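Local coordinates for protein beta-galactosidase (Bacillus circulans, PDB 4MAD) that probably hydrolyses terminal non-reducing beta-D-galactose residues in beta-D-galactosides, as a family 35 glycoside hydrolase, at residues I396-I402 with S450-V456. Coordinates in Å, arbitrary orientation, origin at the centre of the assembly. Residues are numbered along the deposited sequence.
Sequences IVYETTI and SKLQIIV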
loop_
_atom_site.group_PDB
_atom_site.type_symbol
_atom_site.label_atom_id
_atom_site.label_comp_id
_atom_site.label_asym_id
_atom_site.label_seq_id
_atom_site.Cartn_x
_atom_site.Cartn_y
_atom_site.Cartn_z
ATOM N N ILE A 396 4.781 2.791 -18.373
ATOM C CA ILE A 396 5.342 2.052 -19.479
ATOM C C ILE A 396 4.901 2.705 -20.770
ATOM O O ILE A 396 3.804 3.079 -20.907
ATOM C CB ILE A 396 4.960 0.574 -19.413
ATOM C CG1 ILE A 396 5.512 -0.186 -20.598
ATOM C CG2 ILE A 396 3.520 0.421 -19.374
ATOM C CD1 ILE A 396 5.451 -1.569 -20.439
ATOM N N VAL A 397 5.829 2.839 -21.680
ATOM C CA VAL A 397 5.521 3.426 -22.933
ATOM C C VAL A 397 5.450 2.319 -23.993
ATOM O O VAL A 397 6.323 1.542 -24.107
ATOM C CB VAL A 397 6.586 4.416 -23.397
ATOM C CG1 VAL A 397 6.264 4.949 -24.712
ATOM C CG2 VAL A 397 6.736 5.516 -22.441
ATOM N N TYR A 398 4.371 2.329 -24.745
ATOM C CA TYR A 398 4.125 1.388 -25.809
ATOM C C TYR A 398 4.153 2.175 -27.138
ATOM O O TYR A 398 3.585 3.197 -27.235
ATOM C CB TYR A 398 2.753 0.728 -25.722
ATOM C CG TYR A 398 2.478 -0.224 -24.573
ATOM C CD1 TYR A 398 2.618 -1.590 -24.724
ATOM C CD2 TYR A 398 1.991 0.219 -23.372
ATOM C CE1 TYR A 398 2.333 -2.436 -23.703
ATOM C CE2 TYR A 398 1.714 -0.635 -22.394
ATOM C CZ TYR A 398 1.888 -1.968 -22.550
ATOM O OH TYR A 398 1.612 -2.806 -21.574
ATOM N N GLU A 399 4.882 1.665 -28.114
ATOM C CA GLU A 399 5.165 2.415 -29.307
ATOM C C GLU A 399 5.084 1.508 -30.562
ATOM O O GLU A 399 5.588 0.429 -30.554
ATOM C CB GLU A 399 6.550 3.002 -29.141
ATOM C CG GLU A 399 7.223 3.642 -30.259
ATOM C CD GLU A 399 8.520 4.352 -29.788
ATOM O OE1 GLU A 399 9.611 3.876 -30.071
ATOM O OE2 GLU A 399 8.431 5.334 -29.062
ATOM N N THR A 400 4.422 1.981 -31.600
ATOM C CA THR A 400 4.311 1.238 -32.841
ATOM C C THR A 400 4.133 2.200 -33.980
ATOM O O THR A 400 3.681 3.292 -33.783
ATOM C CB THR A 400 3.152 0.246 -32.849
ATOM O OG1 THR A 400 3.285 -0.695 -33.921
ATOM C CG2 THR A 400 1.877 0.962 -32.984
ATOM N N THR A 401 4.475 1.741 -35.177
ATOM C CA THR A 401 4.295 2.516 -36.367
ATOM C C THR A 401 3.147 2.004 -37.224
ATOM O O THR A 401 3.096 0.894 -37.569
ATOM C CB THR A 401 5.565 2.573 -37.239
ATOM O OG1 THR A 401 6.704 2.933 -36.457
ATOM C CG2 THR A 401 5.391 3.581 -38.331
ATOM N N ILE A 402 2.238 2.864 -37.548
ATOM C CA ILE A 402 1.142 2.538 -38.416
ATOM C C ILE A 402 1.504 2.944 -39.849
ATOM O O ILE A 402 1.879 4.013 -40.102
ATOM C CB ILE A 402 -0.106 3.272 -38.016
ATOM C CG1 ILE A 402 -0.517 2.918 -36.591
ATOM C CG2 ILE A 402 -1.209 2.936 -38.900
ATOM C CD1 ILE A 402 -1.144 4.024 -35.877
ATOM N N SER A 450 2.446 6.797 -39.224
ATOM C CA SER A 450 2.162 7.441 -37.968
ATOM C C SER A 450 2.800 6.722 -36.783
ATOM O O SER A 450 2.528 5.586 -36.595
ATOM C CB SER A 450 0.676 7.463 -37.816
ATOM O OG SER A 450 0.097 8.307 -38.744
ATOM N N LYS A 451 3.614 7.401 -36.011
ATOM C CA LYS A 451 4.197 6.818 -34.834
ATOM C C LYS A 451 3.248 7.026 -33.643
ATOM O O LYS A 451 3.008 8.129 -33.220
ATOM C CB LYS A 451 5.566 7.423 -34.564
ATOM C CG LYS A 451 6.277 6.861 -33.392
ATOM C CD LYS A 451 7.435 7.735 -32.990
ATOM C CE LYS A 451 8.435 7.007 -32.175
ATOM N NZ LYS A 451 9.686 7.732 -31.955
ATOM N N LEU A 452 2.740 5.912 -33.149
ATOM C CA LEU A 452 1.808 5.896 -32.047
ATOM C C LEU A 452 2.575 5.558 -30.774
ATOM O O LEU A 452 3.339 4.649 -30.757
ATOM C CB LEU A 452 0.723 4.880 -32.317
ATOM C CG LEU A 452 -0.223 4.616 -31.170
ATOM C CD1 LEU A 452 -1.004 5.819 -30.860
ATOM C CD2 LEU A 452 -1.092 3.460 -31.439
ATOM N N GLN A 453 2.392 6.400 -29.751
ATOM C CA GLN A 453 2.975 6.212 -28.450
ATOM C C GLN A 453 1.884 6.313 -27.383
ATOM O O GLN A 453 1.079 7.140 -27.440
ATOM C CB GLN A 453 4.044 7.270 -28.180
ATOM C CG GLN A 453 5.224 7.191 -29.092
ATOM C CD GLN A 453 6.192 8.316 -28.903
ATOM O OE1 GLN A 453 5.872 9.418 -29.120
ATOM N NE2 GLN A 453 7.388 7.992 -28.490
ATOM N N ILE A 454 1.870 5.391 -26.460
ATOM C CA ILE A 454 0.926 5.447 -25.369
ATOM C C ILE A 454 1.705 5.300 -24.066
ATOM O O ILE A 454 2.365 4.357 -23.890
ATOM C CB ILE A 454 -0.086 4.341 -25.484
ATOM C CG1 ILE A 454 -0.771 4.417 -26.839
ATOM C CG2 ILE A 454 -1.105 4.439 -24.431
ATOM C CD1 ILE A 454 -1.900 3.436 -27.078
ATOM N N ILE A 455 1.575 6.287 -23.204
ATOM C CA ILE A 455 2.201 6.266 -21.901
ATOM C C ILE A 455 1.203 5.812 -20.857
ATOM O O ILE A 455 0.320 6.526 -20.527
ATOM C CB ILE A 455 2.741 7.668 -21.434
ATOM C CG1 ILE A 455 3.561 8.306 -22.537
ATOM C CG2 ILE A 455 3.578 7.500 -20.207
ATOM C CD1 ILE A 455 4.110 9.625 -22.220
ATOM N N VAL A 456 1.423 4.640 -20.312
ATOM C CA VAL A 456 0.470 4.024 -19.447
ATOM C C VAL A 456 0.943 4.065 -17.990
ATOM O O VAL A 456 2.083 3.814 -17.735
ATOM C CB VAL A 456 0.144 2.590 -19.854
ATOM C CG1 VAL A 456 -0.871 2.029 -18.919
ATOM C CG2 VAL A 456 -0.334 2.536 -21.249
#
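Eight backbone hydrogen bonds tie 396-402 to 450-456, two for each of the pairs Ile396–Val456, Tyr398–Ile454, Thr400–Leu452 and Ile402–Ser450. Tyr398 N to Ile454 O (3.0 Å) and Ile454 N to Tyr398 O (2.9 Å) have N-H...O angles of 170° and 160°. Alternating with these four pairs are the non-hydrogen-bonded ones, Val397–Ile455, Glu399–Gln453 and Thr401–Lys451, making seven consecutive bridges in unbroken antiparallel register; CA-H...O contacts such as Glu399 CA to Leu452 O (3.2 Å) supplement the ladder. One such pair also bonds through its side chains: Gln453 NE2 donates to Glu399 OE2 at 2.9 Å. Glu399 OE2 also forms a long salt bridge with Lys451 NZ (4.0 Å), while Glu399 OE1 is hydrogen-bonded to Tyr491 OH.

Both segments are inner strands of an antiparallel sheet in the first all-beta domain, flanked by strands 488-493 and 419-424, away from the predicted catalytic residues. Successive residues of a strand point to opposite faces. The face bearing Glu399, Gln453 and Lys451 is partly polar, although Val397 CG2 meets Ile455 CG1 there at 4.2 Å. The other is buried and largely apolar: Tyr398 CD2 lies 3.9 Å from Val456 CG2, and Ile402 CD1 packs 4.1 Å from Leu452 CB. Through Leu452 on Leu411 and Val456 on Ile416 it packs against strand 409-417 of a second antiparallel sheet, a beta-sandwich arrangement, and the Tyr398 hydroxyl is hydrogen-bonded to Leu384 O and Ile474 N.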